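Local coordinates for protein amino acid amide racemase (Ochrobactrum anthropi, PDB 6GIO) that belongs to the class-III aminotransferase family and, as a two-subunit assembly, binds pyridoxal-5'-phosphate with groups from both chains, at residues M74-L80 against T295-V301; L90-L94 against R105-G109. All coordinates share one frame; numbering follows the deposited sequence.

In the fold
The four segments come along the chain in the order 74-80, 90-94, 105-109 and 295-301, so contact 2 is nested inside the loop that contact 1 closes. Their centres are about 13 Å apart, on the same side of the chain's centre. Contact 1 joins two loops and the start of helix 300-315; contact 2 packs helix 85-97 on strand 104-109, at the edge of the sheet that also holds strands 276-281 and 262-265. They meet directly: L79 CD2 lies 3.7 Å from F108 CD2, and A297 CB lies 3.3 Å from F108 O. Both also touch the second subunit, so this buried cluster links the sheet edge to the dimer interface and its cofactor.

Contact 1: residues M74-L80 against T295-V301. With PLP (pyridoxal-5'-phosphate), chain E.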
# COMPACT_ATOMS: atom_id res chain seq x y z
N MET C 74 -18.66 4.31 9.00
CA MET C 74 -17.26 4.54 8.65
C MET C 74 -16.76 5.88 9.13
O MET C 74 -17.26 6.94 8.68
CB MET C 74 -17.06 4.45 7.14
CG MET C 74 -15.57 4.46 6.70
SD MET C 74 -15.34 4.45 4.90
CE MET C 74 -15.55 2.75 4.56
N ALA C 75 -15.77 5.81 10.03
CA ALA C 75 -15.27 6.99 10.73
C ALA C 75 -14.22 7.69 9.87
O ALA C 75 -13.02 7.76 10.20
CB ALA C 75 -14.70 6.58 12.07
N GLY C 76 -14.68 8.21 8.76
CA GLY C 76 -13.78 8.72 7.74
C GLY C 76 -13.02 7.59 7.05
O GLY C 76 -13.23 6.39 7.35
N ALA C 77 -12.09 7.96 6.17
CA ALA C 77 -11.25 6.99 5.43
C ALA C 77 -9.79 7.42 5.29
O ALA C 77 -9.11 7.03 4.31
CB ALA C 77 -11.87 6.70 4.06
N SER C 78 -9.27 8.20 6.25
CA SER C 78 -7.95 8.74 6.14
C SER C 78 -7.48 9.16 7.51
O SER C 78 -7.95 10.20 8.03
CB SER C 78 -7.91 9.98 5.21
OG SER C 78 -6.61 10.66 5.26
N LEU C 79 -6.54 8.41 8.07
CA LEU C 79 -5.93 8.79 9.37
C LEU C 79 -5.09 10.09 9.25
O LEU C 79 -4.97 10.89 10.20
CB LEU C 79 -5.13 7.61 9.95
CG LEU C 79 -4.41 7.83 11.28
CD1 LEU C 79 -5.35 8.25 12.39
CD2 LEU C 79 -3.68 6.56 11.70
N LEU C 80 -4.48 10.31 8.09
CA LEU C 80 -3.68 11.54 7.95
C LEU C 80 -4.52 12.80 8.08
O LEU C 80 -4.06 13.78 8.67
CB LEU C 80 -2.83 11.55 6.69
CG LEU C 80 -3.48 11.57 5.31
CD1 LEU C 80 -3.77 12.97 4.84
CD2 LEU C 80 -2.54 10.93 4.30
N THR C 295 -2.99 8.26 1.66
CA THR C 295 -4.34 8.74 1.97
C THR C 295 -5.19 7.83 2.89
O THR C 295 -5.70 8.31 3.94
CB THR C 295 -5.11 9.09 0.70
OG1 THR C 295 -4.39 10.13 -0.00
CG2 THR C 295 -6.50 9.63 1.05
N THR C 296 -5.35 6.57 2.50
CA THR C 296 -6.23 5.65 3.22
C THR C 296 -5.57 4.81 4.28
O THR C 296 -6.21 3.97 4.88
CB THR C 296 -7.00 4.70 2.28
OG1 THR C 296 -6.07 3.86 1.61
CG2 THR C 296 -7.81 5.49 1.28
N ALA C 297 -4.29 5.01 4.51
CA ALA C 297 -3.62 4.36 5.63
C ALA C 297 -4.31 4.70 6.95
O ALA C 297 -4.71 5.86 7.19
CB ALA C 297 -2.15 4.78 5.71
N GLY C 298 -4.46 3.68 7.80
CA GLY C 298 -5.05 3.85 9.11
C GLY C 298 -6.54 4.05 9.02
O GLY C 298 -7.13 4.60 9.93
N ASN C 299 -7.14 3.57 7.91
CA ASN C 299 -8.55 3.75 7.71
C ASN C 299 -9.22 2.84 8.73
O ASN C 299 -8.64 1.86 9.17
CB ASN C 299 -8.96 3.36 6.28
CG ASN C 299 -8.73 1.91 5.99
OD1 ASN C 299 -9.52 1.06 6.43
ND2 ASN C 299 -7.59 1.59 5.31
N PRO C 300 -10.46 3.19 9.12
CA PRO C 300 -11.12 2.53 10.23
C PRO C 300 -11.51 1.07 9.98
O PRO C 300 -11.69 0.31 10.95
CB PRO C 300 -12.34 3.39 10.45
CG PRO C 300 -12.59 4.10 9.17
CD PRO C 300 -11.22 4.34 8.62
N VAL C 301 -11.62 0.67 8.71
CA VAL C 301 -12.00 -0.71 8.37
C VAL C 301 -10.84 -1.69 8.58
O VAL C 301 -10.99 -2.68 9.28
CB VAL C 301 -12.51 -0.77 6.92
CG1 VAL C 301 -12.88 -2.19 6.55
CG2 VAL C 301 -13.74 0.15 6.78
N1 PLP E . -1.38 10.78 -7.35
C2 PLP E . -2.31 11.78 -7.24
C2A PLP E . -2.69 12.64 -8.42
C3 PLP E . -2.96 12.03 -5.92
O3 PLP E . -3.87 13.01 -5.72
C4 PLP E . -2.58 11.17 -4.77
C4A PLP E . -3.19 11.37 -3.44
C5 PLP E . -1.55 10.12 -5.00
C6 PLP E . -1.01 9.99 -6.29
C5A PLP E . -1.15 9.25 -3.80
O4P PLP E . -2.21 8.39 -3.29
P PLP E . -2.05 7.73 -1.84
O1P PLP E . -2.09 8.95 -0.93
O2P PLP E . -0.68 7.08 -1.75
O3P PLP E . -3.21 6.79 -1.73
O HOH W 1 -3.67 8.12 6.27
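The pyrrolidine ring of P300 lies against the peptide that joins G76 to A77, with P300 CG only 3.0 Å from G76 O. M74 reaches the same proline from the chain before this peptide: the two side chains cross at about a right angle, M74 CG meeting P300 CG. A bend at the methionine's end (chi3 -81°) carries CE to V301 CG2, 3.9 Å away, so one side chain, straight as far as SD, touches the first two residues of helix 300-315.

Polar bonds dominate further along. S78 OG gives its proton to T295 O at 2.8 Å, in the carbonyl plane, and itself accepts from the backbone N of L81. The backbone bond from L79 N to A297 O is longer, 3.3 Å, and L79 O is bonded to R22 of the second subunit. A water accepts from L80 N and lies 2.7 Å from A297 O, where it probably donates in competition with other acceptors. A77 O, by contrast, is buried without a hydrogen-bond partner; T296 CA makes a CA-H...O contact to it at 3.4 Å.

Segment 295-301 is braced from within. N299 is the N-cap of helix 300-315: its OD1 accepts weakly from V301 N and also from A302 N, while ND2 donates to T296 O at 2.8 Å, almost in the amide plane, across the type II turn 296-299. These bonds probably restrict the amide's rotation.

T295 turns its other side to pyridoxal-5'-phosphate. Its N and OG1 both donate to O1P, OG1 at 2.7 Å; G112 N and S113 OG of the second subunit also bond the cofactor, so both chains hold it. The loop between helices 61-72 and 85-97 lies over the start of helix 300-315, with F108 of strand 104-109 against L79.

Contact 2: residues L90-L94 against R105-G109; sequences LAEDL and RVWFG
In the α/β large domain of this fold-type-I PLP protein, helix 85-97 packs against strand 104-109, the outermost strand at one end of the seven-stranded mixed sheet within this chain. The short segments run at 126° to each other, with their axes 8.5 Å apart at closest approach. That spacing is filled mainly by side chains: L90, A91 and L94 project from the helix toward V106 and F108, the two strand residues that face it.

The F108 ring makes the broadest contact. L90 brings its CD2 branch to 3.5 Å from F108 CE1 and its CG near CZ; L90 CG is anti to the backbone N (chi1 176°), which carries CG out to the ring, where CD2 crosses it obliquely. On the other side of the ring plane, L94, whose side chain runs against that of F108, brings CD1 to within 4.0 Å of CE1. Between these two leucines the ring points its edge at the helix backbone, with A91 N lying near the ring plane, 3.8 Å from F108 CZ. The face on the L94 side is met by V106 CG1 from its own strand, offset toward the rim.

Where the backbones come nearest, the small A91 is the helix residue, its CA 5.9 Å from V106 CA. W107 points the other way, onto helix 112-127, and its NE1 is hydrogen-bonded to V292 O. The strand is hydrogen-bonded through its backbone to strand 276-281, while L90 also packs on T303, R307 and L310 of helix 300-315. E92, on the far side of the helix, forms a salt bridge with R10 of the second subunit. The A91 methyl lies against the V106 isopropyl group, CB 3.9 Å from both V106 CB and V106 CG2.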
# COMPACT_ATOMS: atom_id res chain seq x y z
N LEU C 90 -6.16 0.55 17.94
CA LEU C 90 -5.15 -0.43 17.45
C LEU C 90 -3.71 -0.00 17.80
O LEU C 90 -2.88 -0.83 18.22
CB LEU C 90 -5.25 -0.65 15.92
CG LEU C 90 -4.22 -1.58 15.25
CD1 LEU C 90 -4.18 -2.94 15.94
CD2 LEU C 90 -4.48 -1.75 13.75
N ALA C 91 -3.41 1.27 17.60
CA ALA C 91 -2.07 1.78 17.95
C ALA C 91 -1.80 1.53 19.45
O ALA C 91 -0.72 1.11 19.81
CB ALA C 91 -1.91 3.24 17.61
N GLU C 92 -2.79 1.82 20.29
CA GLU C 92 -2.70 1.58 21.74
C GLU C 92 -2.49 0.09 22.00
O GLU C 92 -1.65 -0.29 22.83
CB GLU C 92 -3.99 2.07 22.46
CG GLU C 92 -4.14 3.57 22.55
CD GLU C 92 -5.55 4.03 22.88
OE1 GLU C 92 -6.51 3.25 22.74
OE2 GLU C 92 -5.72 5.22 23.23
N ASP C 93 -3.24 -0.76 21.28
CA ASP C 93 -3.05 -2.23 21.38
C ASP C 93 -1.63 -2.67 21.04
O ASP C 93 -1.05 -3.53 21.75
CB ASP C 93 -3.96 -3.03 20.45
CG ASP C 93 -5.43 -2.93 20.79
OD1 ASP C 93 -5.77 -2.45 21.88
OD2 ASP C 93 -6.28 -3.31 19.93
N LEU C 94 -1.07 -2.13 19.94
CA LEU C 94 0.27 -2.53 19.48
C LEU C 94 1.32 -2.04 20.46
O LEU C 94 2.32 -2.73 20.70
CB LEU C 94 0.56 -1.98 18.11
CG LEU C 94 -0.20 -2.70 16.97
CD1 LEU C 94 -0.13 -1.88 15.69
CD2 LEU C 94 0.39 -4.07 16.73
N ARG C 105 5.70 5.72 19.16
CA ARG C 105 4.51 6.00 18.35
C ARG C 105 4.42 4.97 17.21
O ARG C 105 5.39 4.23 16.90
CB ARG C 105 4.58 7.39 17.74
CG ARG C 105 4.79 8.52 18.72
CD ARG C 105 3.54 8.78 19.53
NE ARG C 105 3.61 9.95 20.39
CZ ARG C 105 4.08 9.97 21.64
NH1 ARG C 105 4.56 8.88 22.19
NH2 ARG C 105 4.07 11.11 22.34
N VAL C 106 3.25 5.00 16.58
CA VAL C 106 2.84 4.05 15.57
C VAL C 106 2.44 4.76 14.28
O VAL C 106 1.70 5.74 14.30
CB VAL C 106 1.63 3.28 16.06
CG1 VAL C 106 1.31 2.14 15.09
CG2 VAL C 106 1.93 2.77 17.46
N TRP C 107 2.96 4.28 13.18
CA TRP C 107 2.54 4.73 11.87
C TRP C 107 1.86 3.55 11.28
O TRP C 107 2.29 2.47 11.48
CB TRP C 107 3.78 5.08 11.04
CG TRP C 107 3.62 5.30 9.57
CD1 TRP C 107 3.49 6.50 8.96
CD2 TRP C 107 3.66 4.30 8.52
NE1 TRP C 107 3.41 6.31 7.59
CE2 TRP C 107 3.53 4.98 7.30
CE3 TRP C 107 3.80 2.89 8.51
CZ2 TRP C 107 3.54 4.31 6.06
CZ3 TRP C 107 3.78 2.22 7.24
CH2 TRP C 107 3.64 2.95 6.05
N PHE C 108 0.83 3.78 10.48
CA PHE C 108 0.14 2.72 9.74
C PHE C 108 0.31 2.79 8.24
O PHE C 108 0.37 3.88 7.67
CB PHE C 108 -1.35 2.80 10.03
CG PHE C 108 -1.72 2.34 11.40
CD1 PHE C 108 -1.58 1.00 11.76
CD2 PHE C 108 -2.17 3.26 12.36
CE1 PHE C 108 -1.89 0.56 13.04
CE2 PHE C 108 -2.53 2.83 13.63
CZ PHE C 108 -2.37 1.49 13.98
N GLY C 109 0.29 1.63 7.58
CA GLY C 109 0.31 1.60 6.12
C GLY C 109 -0.51 0.43 5.65
O GLY C 109 -1.36 -0.07 6.40